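Local coordinates for protein Niban 2 (Homo sapiens, PDB 7CTP), which may suppress apoptosis and promote melanoma cell invasion, and has been linked to cadherin binding and transcriptional coactivation, at residues L24-F27 against L28-E32; H317-S320 against K321-F325; R517-E520 against L521-E524; N534-E537 against E538-Q542. All blocks are in the same frame, centred on the assembly; numbering follows the deposited sequence.

Overall arrangement
All four contacts are local, mostly between side chains three or four residues apart; contacts 1, 2 and 4 lie on alpha-helices, contact 3 in the connection between two of them. Contact 4, on helix 532-555, is the buried one; contacts 1, 2 and 3 each combine buried apolar residues with exposed polar ones. Contacts 2 and 4 have centres about 10 Å apart and pack directly, joining helix 260-337 to helix 532-555. Contact 3 touches contact 2 through Phe-518 and Leu-521, and through Arg-517 in a cation-pi contact with Phe-325. Contact 1 stands apart on helix 10-48, its nearest atoms about 7 Å from contact 4. Contacts 1, 2 and 4 use alpha-helical bonding, contact 3 the tighter 3-10 pattern.

Contact 1: L24-F27 against L28-E32; sequences LTEF and LQFYE
Leu-28 N donates to Leu-24 O at 2.8 Å, and Tyr-31 N to Phe-27 O at 2.9 Å; with Gln-29 N bonded to Thr-25 O, these are the i to i+4 bonds of an unbroken alpha-helix. Glu-26 O is served differently. Its bond from Phe-30 N is long and weak at 3.3 Å, and a water that donates to it also donates to Gln-29 OE1, so the amide side chain is tied to the backbone through solvent. Beside this oxygen the Glu-26 and Phe-30 side chains run alongside each other in the same direction. Glu-26 OE1 lies in the plane of the Phe-30 ring, 3.9 Å from CE2 of that ring, an edge approach that sets a carboxylate oxygen against the electropositive rim. The charge itself is paired outside, with Lys-219. On another side of the helix, Phe-27 has CG anti to its backbone N (chi1 169°), which carries the ring along the axis. Its CD2 meets CD2 of the adjoining Leu-28 at 3.8 Å, and its CE2 reaches Tyr-31 CB of the next turn at 3.9 Å. Phe-27 also packs on helix 204-218, while Tyr-31 meets Phe-286 edge-to-face on helix 260-337. Helix 10-48 is therefore amphipathic here: aromatic and aliphatic groups seal it against two helices, whereas the hydrated Glu-26 carbonyl and Gln-29 amide are consistent with a solvent-facing side.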
loop_
_atom_site.group_PDB
_atom_site.type_symbol
_atom_site.label_atom_id
_atom_site.label_comp_id
_atom_site.label_asym_id
_atom_site.label_seq_id
_atom_site.Cartn_x
_atom_site.Cartn_y
_atom_site.Cartn_z
ATOM N N LEU A 24 6.915 -9.912 18.478
ATOM C CA LEU A 24 7.995 -9.407 17.640
ATOM C C LEU A 24 9.086 -10.452 17.459
ATOM O O LEU A 24 9.635 -10.592 16.359
ATOM C CB LEU A 24 8.567 -8.125 18.232
ATOM C CG LEU A 24 7.568 -6.969 18.194
ATOM C CD1 LEU A 24 8.069 -5.851 19.109
ATOM C CD2 LEU A 24 7.366 -6.453 16.767
ATOM N N THR A 25 9.411 -11.197 18.525
ATOM C CA THR A 25 10.411 -12.263 18.418
ATOM C C THR A 25 10.006 -13.293 17.374
ATOM O O THR A 25 10.811 -13.677 16.516
ATOM C CB THR A 25 10.623 -12.936 19.777
ATOM O OG1 THR A 25 11.243 -12.010 20.678
ATOM C CG2 THR A 25 11.501 -14.190 19.644
ATOM N N GLU A 26 8.752 -13.748 17.425
ATOM C CA GLU A 26 8.296 -14.740 16.457
ATOM C C GLU A 26 8.305 -14.172 15.044
ATOM O O GLU A 26 8.769 -14.835 14.106
ATOM C CB GLU A 26 6.907 -15.264 16.825
ATOM C CG GLU A 26 6.547 -16.538 16.045
ATOM C CD GLU A 26 5.125 -17.019 16.282
ATOM O OE1 GLU A 26 4.633 -17.820 15.450
ATOM O OE2 GLU A 26 4.507 -16.597 17.286
ATOM N N PHE A 27 7.810 -12.938 14.870
ATOM C CA PHE A 27 7.868 -12.318 13.549
ATOM C C PHE A 27 9.302 -12.221 13.039
ATOM O O PHE A 27 9.575 -12.479 11.860
ATOM C CB PHE A 27 7.262 -10.912 13.548
ATOM C CG PHE A 27 7.566 -10.176 12.261
ATOM C CD1 PHE A 27 6.839 -10.462 11.118
ATOM C CD2 PHE A 27 8.651 -9.308 12.166
ATOM C CE1 PHE A 27 7.140 -9.840 9.917
ATOM C CE2 PHE A 27 8.963 -8.686 10.965
ATOM C CZ PHE A 27 8.211 -8.957 9.839
ATOM N N LEU A 28 10.220 -11.770 13.891
ATOM C CA LEU A 28 11.574 -11.517 13.409
ATOM C C LEU A 28 12.286 -12.809 13.015
ATOM O O LEU A 28 13.192 -12.779 12.175
ATOM C CB LEU A 28 12.358 -10.748 14.474
ATOM C CG LEU A 28 11.808 -9.316 14.608
ATOM C CD1 LEU A 28 12.339 -8.636 15.893
ATOM C CD2 LEU A 28 12.109 -8.491 13.367
ATOM N N GLN A 29 11.892 -13.945 13.601
ATOM C CA GLN A 29 12.408 -15.234 13.133
ATOM C C GLN A 29 11.950 -15.518 11.708
ATOM O O GLN A 29 12.748 -15.947 10.867
ATOM C CB GLN A 29 11.974 -16.362 14.072
ATOM C CG GLN A 29 12.528 -16.246 15.484
ATOM C CD GLN A 29 11.981 -17.313 16.422
ATOM O OE1 GLN A 29 10.767 -17.531 16.507
ATOM N NE2 GLN A 29 12.877 -17.985 17.133
ATOM N N PHE A 30 10.671 -15.265 11.407
ATOM C CA PHE A 30 10.213 -15.362 10.019
ATOM C C PHE A 30 10.977 -14.401 9.114
ATOM O O PHE A 30 11.324 -14.744 7.975
ATOM C CB PHE A 30 8.710 -15.072 9.923
ATOM C CG PHE A 30 7.833 -16.208 10.374
ATOM C CD1 PHE A 30 7.626 -17.310 9.556
ATOM C CD2 PHE A 30 7.189 -16.158 11.601
ATOM C CE1 PHE A 30 6.803 -18.356 9.973
ATOM C CE2 PHE A 30 6.365 -17.204 12.021
ATOM C CZ PHE A 30 6.177 -18.299 11.203
ATOM N N TYR A 31 11.237 -13.184 9.600
ATOM C CA TYR A 31 11.902 -12.176 8.780
ATOM C C TYR A 31 13.343 -12.579 8.458
ATOM O O TYR A 31 13.769 -12.519 7.296
ATOM C CB TYR A 31 11.856 -10.823 9.493
ATOM C CG TYR A 31 12.563 -9.731 8.751
ATOM C CD1 TYR A 31 11.994 -9.156 7.628
ATOM C CD2 TYR A 31 13.818 -9.290 9.154
ATOM C CE1 TYR A 31 12.641 -8.160 6.931
ATOM C CE2 TYR A 31 14.473 -8.303 8.462
ATOM C CZ TYR A 31 13.886 -7.742 7.357
ATOM O OH TYR A 31 14.527 -6.756 6.665
ATOM N N GLU A 32 14.111 -12.990 9.474
ATOM C CA GLU A 32 15.487 -13.406 9.222
ATOM C C GLU A 32 15.534 -14.615 8.295
ATOM O O GLU A 32 16.414 -14.700 7.429
ATOM C CB GLU A 32 16.213 -13.702 10.538
ATOM C CG GLU A 32 16.512 -12.444 11.359
ATOM C CD GLU A 32 17.484 -12.693 12.510
ATOM O OE1 GLU A 32 18.589 -13.233 12.263
ATOM O OE2 GLU A 32 17.147 -12.319 13.655
HETATM O O HOH W 1 8.884 -17.690 14.185
#

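Contact 2: H317-S320 against K321-F325; sequences HLAS and KIRAF
This is a one-turn contact within the long helix 260-337, partly buried where Leu-318, Ala-319 and Ile-322 pack against helix 532-555. Among its alpha-helical bonds, Arg-323 N to Ala-319 O is short and straight, at 2.8 Å with an N-H...O angle of 168°, whereas Lys-321 N to His-317 O is longer at 3.3 Å. His-317 O also takes the hydroxyl of Ser-320, whose OG approaches to 2.6 Å. That second bond follows from the Ser-320 torsion: OG stands between the backbone N and the carbonyl carbon (chi1 73°), folded back over the preceding turn. On the buried side, Leu-318 CG and Ile-322 CD1 meet at 3.8 Å, an i to i+4 apolar pair of an amphipathic helix. Arg-323 bends at chi3 and turns back along the helix, laying one face of its guanidinium over Ala-319 CB, which is 3.6 Å from NH2. The same group reaches Glu-316 in a salt bridge. A leucine in place of Arg-323 would probably leave Glu-316 without this charged mate and Ala-319 CB without its flat guanidinium cover. On the exposed side the Lys-321 chain bends at chi2, and its CE methylene packs obliquely against the imidazole, 3.7 Å from His-317 NE2.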
loop_
_atom_site.group_PDB
_atom_site.type_symbol
_atom_site.label_atom_id
_atom_site.label_comp_id
_atom_site.label_asym_id
_atom_site.label_seq_id
_atom_site.Cartn_x
_atom_site.Cartn_y
_atom_site.Cartn_z
ATOM N N HIS A 317 15.625 -29.994 -6.606
ATOM C CA HIS A 317 15.477 -31.329 -6.033
ATOM C C HIS A 317 14.423 -31.333 -4.932
ATOM O O HIS A 317 13.576 -32.230 -4.872
ATOM C CB HIS A 317 16.816 -31.835 -5.502
ATOM C CG HIS A 317 16.761 -33.219 -4.930
ATOM N ND1 HIS A 317 16.907 -33.476 -3.584
ATOM C CD2 HIS A 317 16.576 -34.422 -5.525
ATOM C CE1 HIS A 317 16.813 -34.778 -3.373
ATOM N NE2 HIS A 317 16.615 -35.374 -4.534
ATOM N N LEU A 318 14.469 -30.336 -4.041
ATOM C CA LEU A 318 13.430 -30.205 -3.023
ATOM C C LEU A 318 12.057 -30.059 -3.664
ATOM O O LEU A 318 11.092 -30.715 -3.252
ATOM C CB LEU A 318 13.735 -29.006 -2.126
ATOM C CG LEU A 318 12.705 -28.581 -1.080
ATOM C CD1 LEU A 318 12.501 -29.670 -0.031
ATOM C CD2 LEU A 318 13.159 -27.267 -0.440
ATOM N N ALA A 319 11.953 -29.200 -4.677
ATOM C CA ALA A 319 10.665 -28.978 -5.327
ATOM C C ALA A 319 10.121 -30.272 -5.913
ATOM O O ALA A 319 8.915 -30.533 -5.848
ATOM C CB ALA A 319 10.795 -27.907 -6.410
ATOM N N SER A 320 11.002 -31.101 -6.480
ATOM C CA SER A 320 10.555 -32.342 -7.102
ATOM C C SER A 320 9.924 -33.271 -6.078
ATOM O O SER A 320 8.925 -33.937 -6.370
ATOM C CB SER A 320 11.725 -33.037 -7.799
ATOM O OG SER A 320 12.601 -33.605 -6.833
ATOM N N LYS A 321 10.484 -33.316 -4.864
ATOM C CA LYS A 321 9.939 -34.169 -3.815
ATOM C C LYS A 321 8.626 -33.611 -3.278
ATOM O O LYS A 321 7.716 -34.369 -2.921
ATOM C CB LYS A 321 10.949 -34.313 -2.683
ATOM C CG LYS A 321 12.263 -34.935 -3.104
ATOM C CD LYS A 321 12.086 -36.380 -3.550
ATOM C CE LYS A 321 13.449 -37.043 -3.752
ATOM N NZ LYS A 321 13.496 -37.849 -5.005
ATOM N N ILE A 322 8.522 -32.287 -3.192
ATOM C CA ILE A 322 7.271 -31.667 -2.759
ATOM C C ILE A 322 6.179 -31.879 -3.807
ATOM O O ILE A 322 5.032 -32.205 -3.474
ATOM C CB ILE A 322 7.504 -30.177 -2.463
ATOM C CG1 ILE A 322 8.435 -30.020 -1.255
ATOM C CG2 ILE A 322 6.178 -29.452 -2.246
ATOM C CD1 ILE A 322 8.879 -28.575 -1.026
ATOM N N ARG A 323 6.525 -31.689 -5.086
ATOM C CA ARG A 323 5.593 -31.931 -6.188
ATOM C C ARG A 323 5.014 -33.337 -6.121
ATOM O O ARG A 323 3.792 -33.526 -6.181
ATOM C CB ARG A 323 6.298 -31.721 -7.526
ATOM C CG ARG A 323 6.254 -30.326 -8.071
ATOM C CD ARG A 323 6.815 -30.278 -9.483
ATOM N NE ARG A 323 7.776 -29.189 -9.647
ATOM C CZ ARG A 323 9.092 -29.353 -9.744
ATOM N NH1 ARG A 323 9.621 -30.569 -9.709
ATOM N NH2 ARG A 323 9.881 -28.298 -9.889
ATOM N N ALA A 324 5.888 -34.339 -5.998
ATOM C CA ALA A 324 5.438 -35.724 -5.894
ATOM C C ALA A 324 4.384 -35.884 -4.808
ATOM O O ALA A 324 3.446 -36.676 -4.952
ATOM C CB ALA A 324 6.627 -36.646 -5.619
ATOM N N PHE A 325 4.507 -35.109 -3.731
ATOM C CA PHE A 325 3.639 -35.241 -2.569
ATOM C C PHE A 325 2.310 -34.512 -2.759
ATOM O O PHE A 325 1.246 -35.055 -2.439
ATOM C CB PHE A 325 4.388 -34.724 -1.339
ATOM C CG PHE A 325 3.527 -34.481 -0.131
ATOM C CD1 PHE A 325 2.925 -35.533 0.537
ATOM C CD2 PHE A 325 3.362 -33.195 0.366
ATOM C CE1 PHE A 325 2.147 -35.303 1.659
ATOM C CE2 PHE A 325 2.587 -32.961 1.487
ATOM C CZ PHE A 325 1.978 -34.016 2.133
#

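Contact 3: R517-E520 against L521-E524; sequences RFQE and LIFE
Two successive i to i+3 bonds shape this backbone, Leu-521 N to Phe-518 O at 3.2 Å and Ile-522 N to Gln-519 O at 3.0 Å, and in both the donor lies well above the carbonyl plane, by 54° in the first. Phe-518 and Leu-521 point the same way and lie side by side, with Leu-521 CD1 in the plane of the phenyl ring at its edge, 3.9 Å from Phe-518 CD1. The spacing of three residues is that of a 3-10 turn, which belongs here to the connection between helix 464-511 and helix 532-555. Both side chains also rest on Lys-321 of helix 260-337. An alanine at Leu-521 lacks the CD1 methyl, which would probably open a gap at the edge of the Phe-518 ring and weaken the packing of the connection on Lys-321. The second pair is mixed: Gln-519 bends at chi2 (69°), bringing NE2 across to Ile-522 CD1 at 3.8 Å. One water accepts from that NE2 at 2.9 Å and donates to Ile-522 O at 2.8 Å, bridging the amide to the backbone just where the 3-10 pattern gives way to an extended conformation at Ile-522 (psi 116°). Ile-522 itself packs on Leu-318 and Val-532.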
loop_
_atom_site.group_PDB
_atom_site.type_symbol
_atom_site.label_atom_id
_atom_site.label_comp_id
_atom_site.label_asym_id
_atom_site.label_seq_id
_atom_site.Cartn_x
_atom_site.Cartn_y
_atom_site.Cartn_z
ATOM N N ARG A 517 9.219 -32.658 7.249
ATOM C CA ARG A 517 9.993 -33.847 6.907
ATOM C C ARG A 517 10.919 -33.608 5.722
ATOM O O ARG A 517 11.896 -34.346 5.556
ATOM C CB ARG A 517 9.049 -35.027 6.631
ATOM C CG ARG A 517 8.694 -35.236 5.162
ATOM C CD ARG A 517 7.433 -36.089 4.983
ATOM N NE ARG A 517 7.219 -36.442 3.579
ATOM C CZ ARG A 517 6.043 -36.771 3.049
ATOM N NH1 ARG A 517 4.948 -36.795 3.800
ATOM N NH2 ARG A 517 5.965 -37.078 1.761
ATOM N N PHE A 518 10.651 -32.579 4.912
ATOM C CA PHE A 518 11.498 -32.254 3.770
ATOM C C PHE A 518 12.712 -31.410 4.139
ATOM O O PHE A 518 13.540 -31.155 3.262
ATOM C CB PHE A 518 10.712 -31.494 2.697
ATOM C CG PHE A 518 9.598 -32.286 2.051
ATOM C CD1 PHE A 518 9.873 -33.255 1.100
ATOM C CD2 PHE A 518 8.274 -32.033 2.377
ATOM C CE1 PHE A 518 8.850 -33.973 0.494
ATOM C CE2 PHE A 518 7.246 -32.748 1.777
ATOM C CZ PHE A 518 7.536 -33.720 0.836
ATOM N N GLN A 519 12.814 -30.938 5.388
ATOM C CA GLN A 519 13.941 -30.087 5.763
ATOM C C GLN A 519 15.264 -30.799 5.539
ATOM O O GLN A 519 16.257 -30.172 5.150
ATOM C CB GLN A 519 13.836 -29.651 7.218
ATOM C CG GLN A 519 14.948 -28.681 7.630
ATOM C CD GLN A 519 14.804 -27.335 6.968
ATOM O OE1 GLN A 519 13.694 -26.818 6.836
ATOM N NE2 GLN A 519 15.925 -26.751 6.548
ATOM N N GLU A 520 15.294 -32.111 5.779
ATOM C CA GLU A 520 16.535 -32.874 5.723
ATOM C C GLU A 520 17.157 -32.901 4.335
ATOM O O GLU A 520 18.315 -33.308 4.205
ATOM C CB GLU A 520 16.276 -34.300 6.216
ATOM C CG GLU A 520 15.264 -35.056 5.375
ATOM C CD GLU A 520 15.106 -36.501 5.807
ATOM O OE1 GLU A 520 14.428 -37.262 5.081
ATOM O OE2 GLU A 520 15.650 -36.867 6.871
ATOM N N LEU A 521 16.428 -32.465 3.306
ATOM C CA LEU A 521 16.940 -32.409 1.940
ATOM C C LEU A 521 17.727 -31.139 1.642
ATOM O O LEU A 521 18.340 -31.050 0.571
ATOM C CB LEU A 521 15.787 -32.504 0.946
ATOM C CG LEU A 521 14.825 -33.681 1.086
ATOM C CD1 LEU A 521 13.674 -33.529 0.098
ATOM C CD2 LEU A 521 15.553 -35.011 0.878
ATOM N N ILE A 522 17.721 -30.163 2.541
ATOM C CA ILE A 522 18.347 -28.869 2.291
ATOM C C ILE A 522 19.742 -28.882 2.906
ATOM O O ILE A 522 19.895 -29.008 4.124
ATOM C CB ILE A 522 17.504 -27.717 2.851
ATOM C CG1 ILE A 522 16.162 -27.614 2.111
ATOM C CG2 ILE A 522 18.256 -26.394 2.735
ATOM C CD1 ILE A 522 15.162 -26.730 2.822
ATOM N N PHE A 523 20.760 -28.773 2.056
ATOM C CA PHE A 523 22.137 -28.627 2.515
ATOM C C PHE A 523 22.248 -27.449 3.478
ATOM O O PHE A 523 21.769 -26.349 3.183
ATOM C CB PHE A 523 23.035 -28.430 1.295
ATOM C CG PHE A 523 24.483 -28.186 1.624
ATOM C CD1 PHE A 523 25.142 -28.946 2.572
ATOM C CD2 PHE A 523 25.188 -27.213 0.941
ATOM C CE1 PHE A 523 26.488 -28.721 2.847
ATOM C CE2 PHE A 523 26.528 -26.983 1.208
ATOM C CZ PHE A 523 27.175 -27.735 2.168
ATOM N N GLU A 524 22.878 -27.686 4.634
ATOM C CA GLU A 524 22.813 -26.720 5.731
ATOM C C GLU A 524 23.409 -25.370 5.343
ATOM O O GLU A 524 22.909 -24.322 5.770
ATOM C CB GLU A 524 23.507 -27.291 6.970
ATOM C CG GLU A 524 23.690 -26.303 8.116
ATOM C CD GLU A 524 24.827 -26.695 9.042
ATOM O OE1 GLU A 524 25.463 -25.789 9.629
ATOM O OE2 GLU A 524 25.087 -27.914 9.175
HETATM O O HOH W 2 18.552 -28.083 6.457
#

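Contact 4: N534-E537 against E538-Q542; sequences NTYE and EVVLQ
Val-540 CG2 sits over one face of the Tyr-536 ring, 4.1 Å from its centroid and 26° off the ring normal, a CH-pi contact displaced toward the rim. The nearest ring atom is Tyr-536 CE1, 3.8 Å from that methyl. The Tyr-536 ring leaves on the side away from its amide nitrogen (chi1 162°), swinging along the helix, while Val-540 CG2 stands beside its own N, facing back one turn. Underneath, Val-540 N donates to Tyr-536 O at 3.0 Å with the donor in the carbonyl plane, so the i to i+4 bond holds the two side chains one turn apart. The same bonding continues on either side, with Val-539 N to Thr-535 O and Leu-541 N to Glu-537 O, both 2.9 Å. With CG beside its own N, the Glu-538 chain starts back along the turn, and CG passes 3.2 Å from Asn-534 O. Farther out, the buried Glu-537 carboxylate is hydrogen-bonded by Gln-217 and salt-bridged to Arg-213, whose charge probably eases the closeness of the Glu-533 carboxylate; Asn-534 ND2 bonds Gln-34. Helix 532-555 is thus packed between neighbours, Tyr-536 lying on Leu-504 and Leu-507 of helix 464-511, and Thr-535 and Val-539 on helix 260-337.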
loop_
_atom_site.group_PDB
_atom_site.type_symbol
_atom_site.label_atom_id
_atom_site.label_comp_id
_atom_site.label_asym_id
_atom_site.label_seq_id
_atom_site.Cartn_x
_atom_site.Cartn_y
_atom_site.Cartn_z
ATOM N N ASN A 534 8.741 -21.834 1.425
ATOM C CA ASN A 534 8.768 -21.022 0.212
ATOM C C ASN A 534 8.798 -21.887 -1.041
ATOM O O ASN A 534 8.176 -21.550 -2.055
ATOM C CB ASN A 534 9.984 -20.097 0.212
ATOM C CG ASN A 534 9.853 -18.964 1.196
ATOM O OD1 ASN A 534 9.609 -19.185 2.380
ATOM N ND2 ASN A 534 10.007 -17.733 0.708
ATOM N N THR A 535 9.556 -22.980 -0.999
ATOM C CA THR A 535 9.610 -23.889 -2.138
ATOM C C THR A 535 8.247 -24.530 -2.374
ATOM O O THR A 535 7.757 -24.591 -3.511
ATOM C CB THR A 535 10.683 -24.945 -1.900
ATOM O OG1 THR A 535 11.948 -24.295 -1.681
ATOM C CG2 THR A 535 10.798 -25.870 -3.110
ATOM N N TYR A 536 7.608 -24.982 -1.295
ATOM C CA TYR A 536 6.248 -25.509 -1.378
ATOM C C TYR A 536 5.288 -24.482 -1.974
ATOM O O TYR A 536 4.487 -24.802 -2.861
ATOM C CB TYR A 536 5.797 -25.944 0.014
ATOM C CG TYR A 536 4.295 -26.104 0.181
ATOM C CD1 TYR A 536 3.608 -27.123 -0.469
ATOM C CD2 TYR A 536 3.576 -25.259 1.019
ATOM C CE1 TYR A 536 2.240 -27.285 -0.303
ATOM C CE2 TYR A 536 2.207 -25.413 1.194
ATOM C CZ TYR A 536 1.547 -26.428 0.530
ATOM O OH TYR A 536 0.185 -26.579 0.707
ATOM N N GLU A 537 5.361 -23.233 -1.509
ATOM C CA GLU A 537 4.462 -22.213 -2.039
ATOM C C GLU A 537 4.733 -21.940 -3.514
ATOM O O GLU A 537 3.804 -21.642 -4.274
ATOM C CB GLU A 537 4.565 -20.931 -1.212
ATOM C CG GLU A 537 4.048 -21.108 0.208
ATOM C CD GLU A 537 3.920 -19.806 0.968
ATOM O OE1 GLU A 537 4.157 -18.729 0.374
ATOM O OE2 GLU A 537 3.566 -19.871 2.168
ATOM N N GLU A 538 5.996 -22.045 -3.946
ATOM C CA GLU A 538 6.300 -21.904 -5.369
ATOM C C GLU A 538 5.718 -23.064 -6.172
ATOM O O GLU A 538 5.270 -22.873 -7.310
ATOM C CB GLU A 538 7.816 -21.817 -5.594
ATOM C CG GLU A 538 8.458 -20.525 -5.096
ATOM C CD GLU A 538 9.967 -20.492 -5.319
ATOM O OE1 GLU A 538 10.685 -19.845 -4.519
ATOM O OE2 GLU A 538 10.435 -21.117 -6.293
ATOM N N VAL A 539 5.726 -24.273 -5.604
ATOM C CA VAL A 539 5.101 -25.416 -6.272
ATOM C C VAL A 539 3.608 -25.164 -6.460
ATOM O O VAL A 539 3.047 -25.383 -7.541
ATOM C CB VAL A 539 5.361 -26.712 -5.484
ATOM C CG1 VAL A 539 4.412 -27.832 -5.951
ATOM C CG2 VAL A 539 6.814 -27.147 -5.654
ATOM N N VAL A 540 2.952 -24.659 -5.415
ATOM C CA VAL A 540 1.524 -24.353 -5.507
ATOM C C VAL A 540 1.277 -23.247 -6.527
ATOM O O VAL A 540 0.323 -23.306 -7.318
ATOM C CB VAL A 540 0.971 -23.975 -4.123
ATOM C CG1 VAL A 540 -0.480 -23.515 -4.245
ATOM C CG2 VAL A 540 1.090 -25.156 -3.178
ATOM N N LEU A 541 2.120 -22.208 -6.509
ATOM C CA LEU A 541 1.977 -21.112 -7.464
ATOM C C LEU A 541 1.988 -21.626 -8.894
ATOM O O LEU A 541 1.243 -21.128 -9.746
ATOM C CB LEU A 541 3.091 -20.077 -7.263
ATOM C CG LEU A 541 3.136 -18.850 -8.185
ATOM C CD1 LEU A 541 3.622 -17.634 -7.416
ATOM C CD2 LEU A 541 4.030 -19.078 -9.404
ATOM N N GLN A 542 2.832 -22.620 -9.180
ATOM C CA GLN A 542 2.965 -23.085 -10.556
ATOM C C GLN A 542 1.708 -23.808 -11.030
ATOM O O GLN A 542 1.460 -23.876 -12.238
ATOM C CB GLN A 542 4.192 -23.981 -10.699
ATOM C CG GLN A 542 5.508 -23.205 -10.761
ATOM C CD GLN A 542 5.525 -22.161 -11.861
ATOM O OE1 GLN A 542 5.099 -22.421 -12.988
ATOM N NE2 GLN A 542 6.026 -20.972 -11.542
#